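Local coordinates for putative sugar binding protein (Geobacillus stearothermophilus, PDB 6GQ0) that binds beta-D-galactose and probably serves as an extracytoplasmic sugar receptor for uptake, at residues Leu35-Leu40 with Leu63-Pro68; Val104-Thr109 with Pro123-Val128; Ala157-Ser162 with Glu191-Thr196; Lys203-Leu208 with Ala229-Gln234; Tyr270-Lys275 with Thr293-Lys298. All coordinates share one frame; numbering follows the deposited sequence.

Contact 1. Residues Leu35-Leu40 with Leu63-Pro68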
# COMPACT_ATOMS: atom_id res chain seq x y z
N LEU A 35 -8.24 -3.70 14.90
CA LEU A 35 -7.46 -3.40 13.71
C LEU A 35 -7.96 -4.30 12.59
O LEU A 35 -7.96 -5.53 12.73
CB LEU A 35 -5.96 -3.60 13.96
CG LEU A 35 -5.00 -2.97 12.95
CD1 LEU A 35 -3.60 -2.85 13.52
CD2 LEU A 35 -4.94 -3.72 11.64
N VAL A 36 -8.39 -3.70 11.48
CA VAL A 36 -8.97 -4.41 10.35
C VAL A 36 -7.97 -4.34 9.20
O VAL A 36 -7.80 -3.28 8.58
CB VAL A 36 -10.33 -3.82 9.94
CG1 VAL A 36 -10.90 -4.59 8.78
CG2 VAL A 36 -11.29 -3.86 11.12
N PRO A 37 -7.28 -5.44 8.89
CA PRO A 37 -6.38 -5.44 7.74
C PRO A 37 -7.15 -5.63 6.45
O PRO A 37 -8.30 -6.10 6.43
CB PRO A 37 -5.47 -6.65 8.01
CG PRO A 37 -6.36 -7.60 8.73
CD PRO A 37 -7.29 -6.74 9.59
N GLU A 38 -6.52 -5.23 5.35
CA GLU A 38 -7.12 -5.50 4.05
C GLU A 38 -7.30 -6.99 3.83
O GLU A 38 -8.29 -7.41 3.23
CB GLU A 38 -6.27 -4.89 2.92
CG GLU A 38 -6.94 -5.00 1.56
CD GLU A 38 -6.31 -4.08 0.52
OE1 GLU A 38 -5.19 -3.57 0.78
OE2 GLU A 38 -6.94 -3.86 -0.54
N GLU A 39 -6.39 -7.80 4.38
CA GLU A 39 -6.36 -9.23 4.10
C GLU A 39 -5.64 -9.91 5.25
O GLU A 39 -4.51 -9.52 5.58
CB GLU A 39 -5.66 -9.50 2.76
CG GLU A 39 -5.82 -10.90 2.20
CD GLU A 39 -5.20 -11.03 0.82
OE1 GLU A 39 -3.97 -10.85 0.69
OE2 GLU A 39 -5.96 -11.28 -0.14
N LEU A 40 -6.28 -10.90 5.87
CA LEU A 40 -5.72 -11.51 7.08
C LEU A 40 -4.41 -12.20 6.78
O LEU A 40 -3.39 -11.92 7.43
CB LEU A 40 -6.68 -12.54 7.68
CG LEU A 40 -7.60 -12.04 8.77
CD1 LEU A 40 -6.85 -11.46 9.93
CD2 LEU A 40 -8.26 -10.96 8.10
N LEU A 63 -6.06 -5.99 21.84
CA LEU A 63 -6.10 -5.73 20.40
C LEU A 63 -6.74 -6.91 19.70
O LEU A 63 -6.23 -8.04 19.79
CB LEU A 63 -4.71 -5.48 19.84
CG LEU A 63 -4.75 -5.33 18.32
CD1 LEU A 63 -5.42 -4.00 17.94
CD2 LEU A 63 -3.37 -5.45 17.74
N GLU A 64 -7.83 -6.66 18.99
CA GLU A 64 -8.49 -7.69 18.21
C GLU A 64 -8.21 -7.44 16.74
O GLU A 64 -8.57 -6.39 16.19
CB GLU A 64 -9.99 -7.70 18.51
CG GLU A 64 -10.82 -8.48 17.54
CD GLU A 64 -12.30 -8.34 17.81
OE1 GLU A 64 -13.08 -9.08 17.17
OE2 GLU A 64 -12.69 -7.51 18.66
N TYR A 65 -7.55 -8.39 16.10
CA TYR A 65 -7.08 -8.27 14.72
C TYR A 65 -7.98 -9.14 13.84
O TYR A 65 -7.85 -10.37 13.85
CB TYR A 65 -5.61 -8.67 14.64
CG TYR A 65 -5.00 -8.68 13.26
CD1 TYR A 65 -4.51 -7.52 12.68
CD2 TYR A 65 -4.86 -9.87 12.56
CE1 TYR A 65 -3.92 -7.55 11.42
CE2 TYR A 65 -4.28 -9.91 11.32
CZ TYR A 65 -3.81 -8.75 10.75
OH TYR A 65 -3.24 -8.81 9.50
N ILE A 66 -8.89 -8.51 13.10
CA ILE A 66 -9.89 -9.23 12.31
C ILE A 66 -10.11 -8.49 10.99
O ILE A 66 -10.17 -7.26 10.95
CB ILE A 66 -11.23 -9.37 13.07
CG1 ILE A 66 -11.06 -10.13 14.39
CG2 ILE A 66 -12.27 -10.08 12.21
CD1 ILE A 66 -10.63 -11.58 14.25
N GLY A 67 -10.27 -9.26 9.90
CA GLY A 67 -10.65 -8.70 8.62
C GLY A 67 -10.98 -9.79 7.61
O GLY A 67 -11.18 -10.96 7.96
N PRO A 68 -11.03 -9.44 6.33
CA PRO A 68 -11.30 -10.46 5.30
C PRO A 68 -10.09 -11.37 5.11
O PRO A 68 -8.96 -10.91 4.98
CB PRO A 68 -11.58 -9.63 4.04
CG PRO A 68 -11.87 -8.24 4.55
CD PRO A 68 -11.04 -8.08 5.77
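The beta-alpha-beta unit made of strand 32-36, helix 43-59 and strand 62-65 closes here, with Leu35 and Tyr65 side by side as a parallel bridge pair at the edge of the sheet. Leu35 is held through both backbone polar atoms: its N donates to Glu64 O at 3.0 Å, and its O accepts from Ile66 N at 3.1 Å. Val36 CA adds a CA-H...O contact to Ile66 O at 3.1 Å, and further along Leu40 N reaches Pro68 O at 2.8 Å.

The Tyr65 ring carries the side-chain packing. With CG anti to the backbone N (chi1 176°), the ring extends to Pro37 and Leu40. Pro37 lies over one face, its CD 4.2 Å from the ring centroid in a CH-pi contact displaced toward the rim, while Pro37 CG meets Tyr65 CZ at 3.5 Å. Leu35 CD2 and Leu40 CD1 approach obliquely. With an alanine at Tyr65, Pro37 and Leu40 would probably lose the ring they pack on, and Trp45, a galactose-binding residue, a neighbour.

Glu38, another galactose-binding residue, points away from this packing and bonds to Gln94. The chemistry therefore divides: backbone bonds and ring contacts fix the loop's base, leaving the Glu38 carboxylate to the binding site.

Contact 2. Residues Val104-Thr109 with Pro123-Val128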
# COMPACT_ATOMS: atom_id res chain seq x y z
N VAL A 104 -18.29 5.05 6.08
CA VAL A 104 -18.21 4.11 7.18
C VAL A 104 -17.34 4.66 8.31
O VAL A 104 -17.67 4.51 9.49
CB VAL A 104 -17.73 2.73 6.69
CG1 VAL A 104 -17.51 1.79 7.86
CG2 VAL A 104 -18.78 2.16 5.73
N ILE A 105 -16.23 5.32 7.96
CA ILE A 105 -15.41 5.95 9.00
C ILE A 105 -16.22 6.99 9.75
O ILE A 105 -16.16 7.05 10.99
CB ILE A 105 -14.13 6.57 8.40
CG1 ILE A 105 -13.16 5.47 7.97
CG2 ILE A 105 -13.48 7.54 9.43
CD1 ILE A 105 -11.97 5.98 7.21
N ASN A 106 -16.99 7.80 9.03
CA ASN A 106 -17.76 8.85 9.69
C ASN A 106 -18.90 8.29 10.53
O ASN A 106 -19.23 8.87 11.56
CB ASN A 106 -18.29 9.84 8.65
CG ASN A 106 -17.19 10.64 8.02
OD1 ASN A 106 -16.04 10.58 8.46
ND2 ASN A 106 -17.53 11.42 6.99
N GLU A 107 -19.45 7.17 10.12
CA GLU A 107 -20.51 6.54 10.82
C GLU A 107 -19.98 6.02 12.13
O GLU A 107 -20.64 6.10 13.12
CB GLU A 107 -20.99 5.39 9.97
CG GLU A 107 -22.41 4.91 10.17
CD GLU A 107 -22.68 3.56 9.51
OE1 GLU A 107 -22.27 3.34 8.35
OE2 GLU A 107 -23.30 2.71 10.18
N ILE A 108 -18.77 5.51 12.13
CA ILE A 108 -18.12 5.00 13.31
C ILE A 108 -17.79 6.15 14.24
O ILE A 108 -17.96 6.05 15.41
CB ILE A 108 -16.83 4.28 12.95
CG1 ILE A 108 -17.13 3.00 12.21
CG2 ILE A 108 -16.05 3.94 14.17
CD1 ILE A 108 -15.91 2.30 11.72
N THR A 109 -17.30 7.24 13.68
CA THR A 109 -17.00 8.44 14.45
C THR A 109 -18.26 9.04 15.06
O THR A 109 -18.20 9.64 16.15
CB THR A 109 -16.28 9.46 13.55
OG1 THR A 109 -15.10 8.84 13.00
CG2 THR A 109 -15.85 10.70 14.34
N PRO A 123 -8.17 11.43 4.17
CA PRO A 123 -8.00 12.73 4.84
C PRO A 123 -9.24 13.61 4.85
O PRO A 123 -9.25 14.61 5.58
CB PRO A 123 -6.86 13.38 4.05
CG PRO A 123 -6.89 12.71 2.71
CD PRO A 123 -7.35 11.31 2.95
N THR A 124 -10.28 13.29 4.09
CA THR A 124 -11.52 14.06 4.15
C THR A 124 -12.53 13.48 5.12
O THR A 124 -13.59 14.08 5.33
CB THR A 124 -12.17 14.18 2.76
OG1 THR A 124 -12.65 12.89 2.34
CG2 THR A 124 -11.18 14.73 1.74
N SER A 125 -12.23 12.32 5.71
CA SER A 125 -13.13 11.75 6.70
C SER A 125 -12.86 12.39 8.06
O SER A 125 -12.00 13.25 8.22
CB SER A 125 -12.96 10.24 6.76
OG SER A 125 -11.79 9.87 7.48
N ARG A 126 -13.62 11.94 9.06
CA ARG A 126 -13.47 12.42 10.42
C ARG A 126 -12.54 11.54 11.24
O ARG A 126 -12.46 11.71 12.46
CB ARG A 126 -14.84 12.54 11.07
CG ARG A 126 -15.70 13.57 10.36
CD ARG A 126 -16.80 14.13 11.23
NE ARG A 126 -17.95 13.24 11.29
CZ ARG A 126 -18.88 13.17 10.34
NH1 ARG A 126 -18.79 13.95 9.26
NH2 ARG A 126 -19.90 12.33 10.46
N ARG A 127 -11.80 10.64 10.59
CA ARG A 127 -10.73 9.92 11.28
C ARG A 127 -9.83 10.91 12.01
O ARG A 127 -9.61 12.04 11.55
CB ARG A 127 -9.91 9.05 10.30
CG ARG A 127 -9.08 9.86 9.30
CD ARG A 127 -7.63 10.03 9.76
NE ARG A 127 -6.88 10.79 8.75
CZ ARG A 127 -6.80 12.12 8.69
NH1 ARG A 127 -7.39 12.88 9.62
NH2 ARG A 127 -6.09 12.68 7.72
N VAL A 128 -9.32 10.48 13.16
CA VAL A 128 -8.59 11.40 14.03
C VAL A 128 -7.15 11.55 13.57
O VAL A 128 -6.61 12.67 13.53
CB VAL A 128 -8.67 10.91 15.49
CG1 VAL A 128 -7.78 11.77 16.40
CG2 VAL A 128 -10.11 10.93 16.00
O HOH W 1 -16.08 13.57 6.03
O HOH W 2 -12.59 9.29 14.10
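Asn106 and Arg126 both set CG anti to their own carbonyl carbon (chi1 -68° and -63°), and a bend at chi3 of -81° folds the arginine's end back across the asparagine. The amide and guanidinium planes stack, tilted only slightly from each other, with Asn106 CB over one guanidinium face, 3.5 Å from Arg126 NH2. Arg126 NH2 also forms a salt bridge with Asp110. From the same asparagine, OD1 takes the backbone N of Arg126 at 2.8 Å, and ND2 donates to a water that passes a bond on to Thr124 O.

All this joins the last turns of helix 98-109 to the irregular loop between strands 115-118 and 129-131. The loop makes an ST turn there, Ser125 OG accepting from Arg127 N at 3.2 Å while also hydrogen-bonded to Ala122 O, and Ile105 CG2 packs against Ser125 OG at 3.5 Å. A leucine in place of Asn106 would probably leave Arg126 N without its acceptor and Thr124 O without its water-mediated link to the helix.

One turn further on, Thr109 CG2 touches Arg126 CB at 3.9 Å. Thr109 OG1 donates back to Ile105 O at 2.9 Å and accepts from a second water, which also donates to Arg126 O at 2.9 Å.

Contact 3. Residues Ala157-Ser162 with Glu191-Thr196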
# COMPACT_ATOMS: atom_id res chain seq x y z
N ALA A 157 4.66 1.52 -18.99
CA ALA A 157 3.31 1.08 -18.67
C ALA A 157 3.17 0.98 -17.16
O ALA A 157 4.09 0.52 -16.46
CB ALA A 157 2.99 -0.27 -19.32
N ILE A 158 2.02 1.40 -16.65
CA ILE A 158 1.73 1.40 -15.22
C ILE A 158 0.70 0.31 -14.93
O ILE A 158 -0.37 0.28 -15.56
CB ILE A 158 1.21 2.76 -14.74
CG1 ILE A 158 2.23 3.87 -15.05
CG2 ILE A 158 0.87 2.69 -13.24
CD1 ILE A 158 1.88 5.25 -14.48
N ILE A 159 1.00 -0.55 -13.97
CA ILE A 159 0.02 -1.50 -13.44
C ILE A 159 -0.36 -1.02 -12.05
O ILE A 159 0.51 -0.84 -11.19
CB ILE A 159 0.57 -2.93 -13.39
CG1 ILE A 159 1.12 -3.36 -14.76
CG2 ILE A 159 -0.52 -3.88 -12.89
CD1 ILE A 159 0.08 -3.39 -15.80
N THR A 160 -1.65 -0.81 -11.82
CA THR A 160 -2.12 -0.35 -10.52
C THR A 160 -3.17 -1.32 -9.99
O THR A 160 -3.85 -2.00 -10.76
CB THR A 160 -2.67 1.08 -10.60
OG1 THR A 160 -2.86 1.59 -9.27
CG2 THR A 160 -3.99 1.13 -11.37
N GLY A 161 -3.25 -1.41 -8.66
CA GLY A 161 -4.20 -2.32 -8.05
C GLY A 161 -5.64 -1.96 -8.38
O GLY A 161 -6.46 -2.84 -8.67
N SER A 162 -5.95 -0.67 -8.36
CA SER A 162 -7.27 -0.23 -8.79
C SER A 162 -7.25 1.28 -8.98
O SER A 162 -6.36 1.98 -8.48
CB SER A 162 -8.38 -0.64 -7.80
OG SER A 162 -8.51 0.28 -6.74
N GLU A 191 -3.11 0.09 -16.44
CA GLU A 191 -4.03 -1.03 -16.34
C GLU A 191 -4.19 -1.45 -14.89
O GLU A 191 -3.26 -1.31 -14.09
CB GLU A 191 -3.55 -2.24 -17.16
CG GLU A 191 -3.46 -2.01 -18.67
CD GLU A 191 -4.81 -1.80 -19.32
OE1 GLU A 191 -5.81 -2.37 -18.84
OE2 GLU A 191 -4.87 -1.06 -20.33
N GLU A 192 -5.36 -2.00 -14.57
CA GLU A 192 -5.69 -2.43 -13.22
C GLU A 192 -5.39 -3.91 -13.04
O GLU A 192 -5.78 -4.73 -13.88
CB GLU A 192 -7.17 -2.21 -12.93
CG GLU A 192 -7.64 -0.79 -12.90
CD GLU A 192 -9.11 -0.72 -12.54
OE1 GLU A 192 -9.95 -1.12 -13.38
OE2 GLU A 192 -9.42 -0.32 -11.39
N SER A 193 -4.77 -4.26 -11.93
CA SER A 193 -4.54 -5.65 -11.61
C SER A 193 -5.55 -6.22 -10.63
O SER A 193 -5.61 -7.44 -10.47
CB SER A 193 -3.13 -5.84 -11.03
OG SER A 193 -2.97 -5.12 -9.81
N HIS A 194 -6.32 -5.37 -9.95
CA HIS A 194 -7.21 -5.81 -8.87
C HIS A 194 -6.43 -6.60 -7.82
O HIS A 194 -6.93 -7.59 -7.27
CB HIS A 194 -8.40 -6.59 -9.42
CG HIS A 194 -9.26 -5.78 -10.34
ND1 HIS A 194 -9.33 -6.02 -11.69
CD2 HIS A 194 -10.05 -4.71 -10.09
CE1 HIS A 194 -10.15 -5.14 -12.24
NE2 HIS A 194 -10.60 -4.34 -11.30
N ILE A 195 -5.20 -6.16 -7.57
CA ILE A 195 -4.22 -6.71 -6.63
C ILE A 195 -4.13 -8.24 -6.62
O ILE A 195 -3.93 -8.86 -5.56
CB ILE A 195 -4.47 -6.17 -5.20
CG1 ILE A 195 -5.81 -6.63 -4.61
CG2 ILE A 195 -4.39 -4.66 -5.22
CD1 ILE A 195 -6.05 -6.07 -3.19
N THR A 196 -4.20 -8.86 -7.79
CA THR A 196 -3.85 -10.27 -7.93
C THR A 196 -2.68 -10.42 -8.90
O THR A 196 -2.58 -9.68 -9.88
CB THR A 196 -5.04 -11.12 -8.40
OG1 THR A 196 -5.24 -10.93 -9.80
CG2 THR A 196 -6.31 -10.74 -7.64
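Ile159 and Glu191 form one parallel bridge pair and Thr160 and Glu192 the next, in the beta-alpha-beta unit of strand 154-160, helix 166-179 and strand 185-192 at the edge of the sheet. This is the tight part. Glu191 N donates to Ile158 O at 2.9 Å, Thr160 N to Glu191 O at 2.8 Å, and Ser193 N to Thr160 O at 2.7 Å. On the face of Ile159, its CD1 lies 4.0 Å from Glu191 CB. With chi1 at -53° its CG2 is anti to the backbone N and reaches Ser193 CB at 3.8 Å, under the cover of helices 197-210 and 224-234.

Beyond the bridges Gly161 keeps the chains close: its CA sits 3.7 Å from Ile195 CG2, and a beta carbon on it would collide with that methyl. His194 and Ile195 both take left-handed backbone conformations, turning the chain toward the next helix. The bond from His194 N to Gly161 O is weak.

The more open side holds Glu192 and His194. Glu192 extends past Ser162, bringing OE2 to 3.4 Å from Ser162 CA, and spends that oxygen on Leu163 N; His194 is exposed to solvent. The two strands and the turns that follow are thus joined mainly by backbone amides, while Thr160 OG1 and Ser193 OG bond outward to Thr220 and Asp224, and Ile195 packs near Glu38 of the galactose site.

Contact 4. Residues Lys203-Leu208 with Ala229-Gln234; sequences KAYTIL and AKVVEQ
Val231 CG1 sits over the centre of the Tyr205 ring, 3.6 Å from the centroid and only 8° off the ring normal, a CH-pi contact square on the face. The valine's other methyl, CG2, closes in on Tyr205 CE2 at 3.4 Å. Its CG1 is anti to the backbone N (chi1 -178°), which turns both branches to the partner helix. Ala204 CB supports the base of the valine, 3.9 Å from Val231 CB, and Leu208 CD1 adds a looser touch on Val231 CG1 at 4.1 Å.

At the ring's far end Tyr205 OH passes Gln234 CG at 3.6 Å and bonds to a water at 2.8 Å, a water held only weakly by Lys230 NZ. Phe235 meets the same tyrosine, its ring plane steeply inclined.

Behind these side chains lie helices 197-210 and 224-234 of the alpha/beta fold, whose local axes approach to 9.3 Å and cross at -47°. Ala204, with only a methyl, lets Val231 approach its helix closely, consistent with that axis separation. Ile207, on another side of its helix, packs onto strands 154-160 and 185-192.

With no direct hydrogen bond between the two segments, their hold on each other is apolar, and the tyrosine's polar end is left to water.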
# COMPACT_ATOMS: atom_id res chain seq x y z
N LYS A 203 -2.58 -8.28 -17.69
CA LYS A 203 -2.45 -6.93 -18.24
C LYS A 203 -1.10 -6.72 -18.92
O LYS A 203 -1.01 -6.04 -19.95
CB LYS A 203 -2.67 -5.90 -17.11
CG LYS A 203 -4.09 -5.92 -16.57
CD LYS A 203 -5.10 -5.61 -17.68
CE LYS A 203 -6.52 -5.98 -17.27
NZ LYS A 203 -7.11 -5.00 -16.32
N ALA A 204 -0.04 -7.30 -18.37
CA ALA A 204 1.26 -7.25 -19.05
C ALA A 204 1.21 -7.93 -20.42
O ALA A 204 1.85 -7.45 -21.37
CB ALA A 204 2.34 -7.89 -18.18
N TYR A 205 0.49 -9.05 -20.55
CA TYR A 205 0.35 -9.67 -21.88
C TYR A 205 -0.34 -8.72 -22.84
O TYR A 205 0.11 -8.52 -23.97
CB TYR A 205 -0.41 -11.00 -21.79
CG TYR A 205 0.46 -12.22 -21.49
CD1 TYR A 205 1.17 -12.87 -22.51
CD2 TYR A 205 0.57 -12.72 -20.19
CE1 TYR A 205 1.97 -13.99 -22.23
CE2 TYR A 205 1.36 -13.83 -19.91
CZ TYR A 205 2.06 -14.46 -20.93
OH TYR A 205 2.85 -15.55 -20.62
N THR A 206 -1.42 -8.08 -22.38
CA THR A 206 -2.18 -7.15 -23.21
C THR A 206 -1.34 -5.96 -23.62
O THR A 206 -1.33 -5.55 -24.78
CB THR A 206 -3.43 -6.69 -22.45
OG1 THR A 206 -4.22 -7.83 -22.07
CG2 THR A 206 -4.26 -5.72 -23.27
N ILE A 207 -0.62 -5.37 -22.65
CA ILE A 207 0.16 -4.17 -22.92
C ILE A 207 1.29 -4.46 -23.90
O ILE A 207 1.53 -3.69 -24.84
CB ILE A 207 0.71 -3.59 -21.60
CG1 ILE A 207 -0.43 -3.02 -20.75
CG2 ILE A 207 1.80 -2.54 -21.87
CD1 ILE A 207 -0.04 -2.70 -19.29
N LEU A 208 2.04 -5.54 -23.67
CA LEU A 208 3.19 -5.83 -24.51
C LEU A 208 2.77 -6.13 -25.94
O LEU A 208 3.50 -5.79 -26.88
CB LEU A 208 4.00 -6.99 -23.93
CG LEU A 208 4.74 -6.60 -22.65
CD1 LEU A 208 5.44 -7.79 -22.02
CD2 LEU A 208 5.74 -5.50 -22.96
N ALA A 229 6.91 -9.31 -13.99
CA ALA A 229 8.21 -9.96 -14.15
C ALA A 229 8.09 -11.30 -14.87
O ALA A 229 8.89 -11.62 -15.76
CB ALA A 229 8.89 -10.13 -12.80
N LYS A 230 7.08 -12.10 -14.50
CA LYS A 230 6.85 -13.39 -15.13
C LYS A 230 6.64 -13.26 -16.64
O LYS A 230 7.22 -14.02 -17.41
CB LYS A 230 5.63 -14.08 -14.49
CG LYS A 230 5.37 -15.51 -14.95
CD LYS A 230 4.52 -16.26 -13.91
CE LYS A 230 4.28 -17.74 -14.29
NZ LYS A 230 3.70 -17.88 -15.66
N VAL A 231 5.82 -12.30 -17.07
CA VAL A 231 5.52 -12.15 -18.48
C VAL A 231 6.73 -11.63 -19.25
O VAL A 231 7.02 -12.07 -20.36
CB VAL A 231 4.30 -11.23 -18.66
CG1 VAL A 231 3.93 -11.09 -20.14
CG2 VAL A 231 3.15 -11.77 -17.85
N VAL A 232 7.45 -10.68 -18.65
CA VAL A 232 8.66 -10.13 -19.25
C VAL A 232 9.68 -11.24 -19.51
O VAL A 232 10.25 -11.35 -20.60
CB VAL A 232 9.22 -9.01 -18.34
CG1 VAL A 232 10.65 -8.66 -18.68
CG2 VAL A 232 8.33 -7.78 -18.47
N GLU A 233 9.87 -12.12 -18.52
CA GLU A 233 10.78 -13.25 -18.70
C GLU A 233 10.26 -14.22 -19.76
O GLU A 233 11.05 -14.81 -20.51
CB GLU A 233 11.00 -13.97 -17.37
CG GLU A 233 12.00 -13.26 -16.46
CD GLU A 233 12.32 -14.06 -15.22
OE1 GLU A 233 13.10 -13.55 -14.38
OE2 GLU A 233 11.80 -15.20 -15.06
N GLN A 234 8.94 -14.40 -19.85
CA GLN A 234 8.38 -15.31 -20.85
C GLN A 234 8.71 -14.85 -22.26
O GLN A 234 8.99 -15.67 -23.15
CB GLN A 234 6.86 -15.43 -20.66
CG GLN A 234 6.21 -16.50 -21.56
CD GLN A 234 6.51 -17.93 -21.11
OE1 GLN A 234 6.08 -18.35 -20.04
NE2 GLN A 234 7.26 -18.68 -21.92
O HOH W 3 4.05 -15.59 -18.10

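Contact 5. Residues Tyr270-Lys275 with Thr293-Lys298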
# COMPACT_ATOMS: atom_id res chain seq x y z
N TYR A 270 5.51 -3.07 9.89
CA TYR A 270 5.64 -3.29 11.32
C TYR A 270 5.50 -1.98 12.09
O TYR A 270 4.77 -1.89 13.08
CB TYR A 270 6.99 -3.95 11.64
CG TYR A 270 7.13 -4.30 13.11
CD1 TYR A 270 7.55 -3.34 14.05
CD2 TYR A 270 6.83 -5.57 13.58
CE1 TYR A 270 7.66 -3.66 15.40
CE2 TYR A 270 6.94 -5.90 14.92
CZ TYR A 270 7.36 -4.94 15.83
OH TYR A 270 7.47 -5.27 17.15
N GLU A 271 6.22 -0.94 11.64
CA GLU A 271 6.21 0.34 12.33
C GLU A 271 4.84 1.00 12.27
O GLU A 271 4.41 1.65 13.24
CB GLU A 271 7.27 1.27 11.75
CG GLU A 271 8.69 0.94 12.16
CD GLU A 271 8.87 0.94 13.67
OE1 GLU A 271 8.38 1.88 14.34
OE2 GLU A 271 9.50 -0.01 14.20
N MET A 272 4.13 0.88 11.13
CA MET A 272 2.83 1.53 11.12
C MET A 272 1.84 0.78 12.00
O MET A 272 1.01 1.41 12.66
CB MET A 272 2.31 1.76 9.68
CG MET A 272 2.10 0.59 8.77
SD MET A 272 1.54 1.15 7.12
CE MET A 272 3.09 1.53 6.31
N GLY A 273 1.96 -0.55 12.09
CA GLY A 273 1.15 -1.29 13.04
C GLY A 273 1.42 -0.86 14.47
O GLY A 273 0.49 -0.63 15.26
N TYR A 274 2.70 -0.74 14.83
CA TYR A 274 3.09 -0.34 16.17
C TYR A 274 2.62 1.08 16.47
O TYR A 274 1.98 1.34 17.49
CB TYR A 274 4.61 -0.44 16.30
CG TYR A 274 5.16 -0.20 17.68
CD1 TYR A 274 5.31 -1.25 18.58
CD2 TYR A 274 5.56 1.07 18.09
CE1 TYR A 274 5.82 -1.04 19.86
CE2 TYR A 274 6.08 1.29 19.36
CZ TYR A 274 6.20 0.23 20.24
OH TYR A 274 6.71 0.42 21.49
N LYS A 275 2.95 2.02 15.58
CA LYS A 275 2.59 3.41 15.80
C LYS A 275 1.08 3.61 15.79
O LYS A 275 0.57 4.43 16.57
CB LYS A 275 3.27 4.29 14.75
CG LYS A 275 4.78 4.35 14.92
CD LYS A 275 5.41 5.30 13.91
CE LYS A 275 6.92 5.39 14.08
NZ LYS A 275 7.32 6.74 14.60
N THR A 293 1.01 11.07 10.53
CA THR A 293 2.33 10.51 10.80
C THR A 293 2.68 9.62 9.61
O THR A 293 1.97 8.65 9.33
CB THR A 293 2.33 9.70 12.10
OG1 THR A 293 1.98 10.56 13.21
CG2 THR A 293 3.70 9.07 12.36
N ASN A 294 3.77 9.94 8.92
CA ASN A 294 4.20 9.15 7.76
C ASN A 294 5.40 8.29 8.14
O ASN A 294 6.46 8.82 8.50
CB ASN A 294 4.55 10.05 6.58
CG ASN A 294 3.33 10.70 5.95
OD1 ASN A 294 2.25 10.09 5.86
ND2 ASN A 294 3.48 11.93 5.51
N THR A 295 5.22 6.97 8.07
CA THR A 295 6.35 6.06 8.16
C THR A 295 7.20 6.15 6.89
O THR A 295 6.76 6.65 5.85
CB THR A 295 5.85 4.63 8.39
OG1 THR A 295 4.79 4.34 7.48
CG2 THR A 295 5.32 4.49 9.80
N GLU A 296 8.44 5.69 6.99
CA GLU A 296 9.36 6.01 5.92
C GLU A 296 9.11 5.13 4.71
O GLU A 296 8.46 4.08 4.77
CB GLU A 296 10.82 5.86 6.36
CG GLU A 296 11.14 6.43 7.72
CD GLU A 296 11.25 5.36 8.77
OE1 GLU A 296 10.20 4.93 9.32
OE2 GLU A 296 12.40 4.92 9.04
N THR A 297 9.63 5.60 3.60
CA THR A 297 9.57 4.87 2.34
C THR A 297 10.94 4.98 1.68
O THR A 297 11.62 6.01 1.82
CB THR A 297 8.43 5.41 1.48
OG1 THR A 297 8.04 4.41 0.54
CG2 THR A 297 8.83 6.66 0.74
N LYS A 298 11.36 3.90 1.03
CA LYS A 298 12.70 3.74 0.48
C LYS A 298 12.60 2.98 -0.83
O LYS A 298 11.93 1.95 -0.88
CB LYS A 298 13.63 2.95 1.42
CG LYS A 298 14.25 3.71 2.56
CD LYS A 298 15.45 4.53 2.10
CE LYS A 298 16.03 5.32 3.27
NZ LYS A 298 14.94 5.84 4.14
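Met272 and Thr295 meet where helix 269-284 packs against strand 292-301, the last strand of the chain. In the sheet this strand stands between 129-131 and 263-266, a position consistent with an interlobe crossing of the periplasmic binding protein fold. Helix and strand segments run roughly antiparallel, 152° between their directions, and their axes come within 9.0 Å.

Van der Waals contact does most of the work. The CB of Thr295 is directed at the helix, and its CG2 methyl lies among Met272 CB at 4.1 Å, Glu271 CB at 4.2 Å and Lys275 CD. The aliphatic part of Lys275 also passes Thr293, CD to CG2 at 4.4 Å. These are loose distances, and no hydrogen bond links the two segments.

Charge plays a distant part. Glu296 OE1 stands 6.3 Å from Lys275 NZ and about as far from Glu271 OE1, so attraction and repulsion probably both act, each weakly.

Through the backbone Thr293 bonds to Tyr130 and Gly132, and Thr295 to Gly132. Met272 is buried, touching Tyr44 and the galactose-binding residue Asp119. Its CG lies between backbone N and carbonyl carbon (chi1 59°), and the thioether's terminal methyl swings round until Met272 CE rests 3.5 Å from Thr295 OG1.

Contacts 1 and 3 lie at the two outer edges of the mixed sheet, yet meet beside Glu38 of the galactose site: Glu38 OE2 of contact 1 lies 3.6 Å from Ile195 CD1 of contact 3, although the contact centres are 23 Å apart. Contact 5 comes to about 5 Å from contact 1 at the nearest atoms, and its Met272 lies near the galactose-binding residues Asp119 and Gln267. Contact 4 backs contact 3, with Lys203 NZ 2.8 Å from Glu192 O and Ile207 CD1 3.6 Å from Ile159 CD1. Contact 2, helix against loop, and contact 4, helix against helix, lie on opposite sides of the chain's centre, their centres about 39 Å apart.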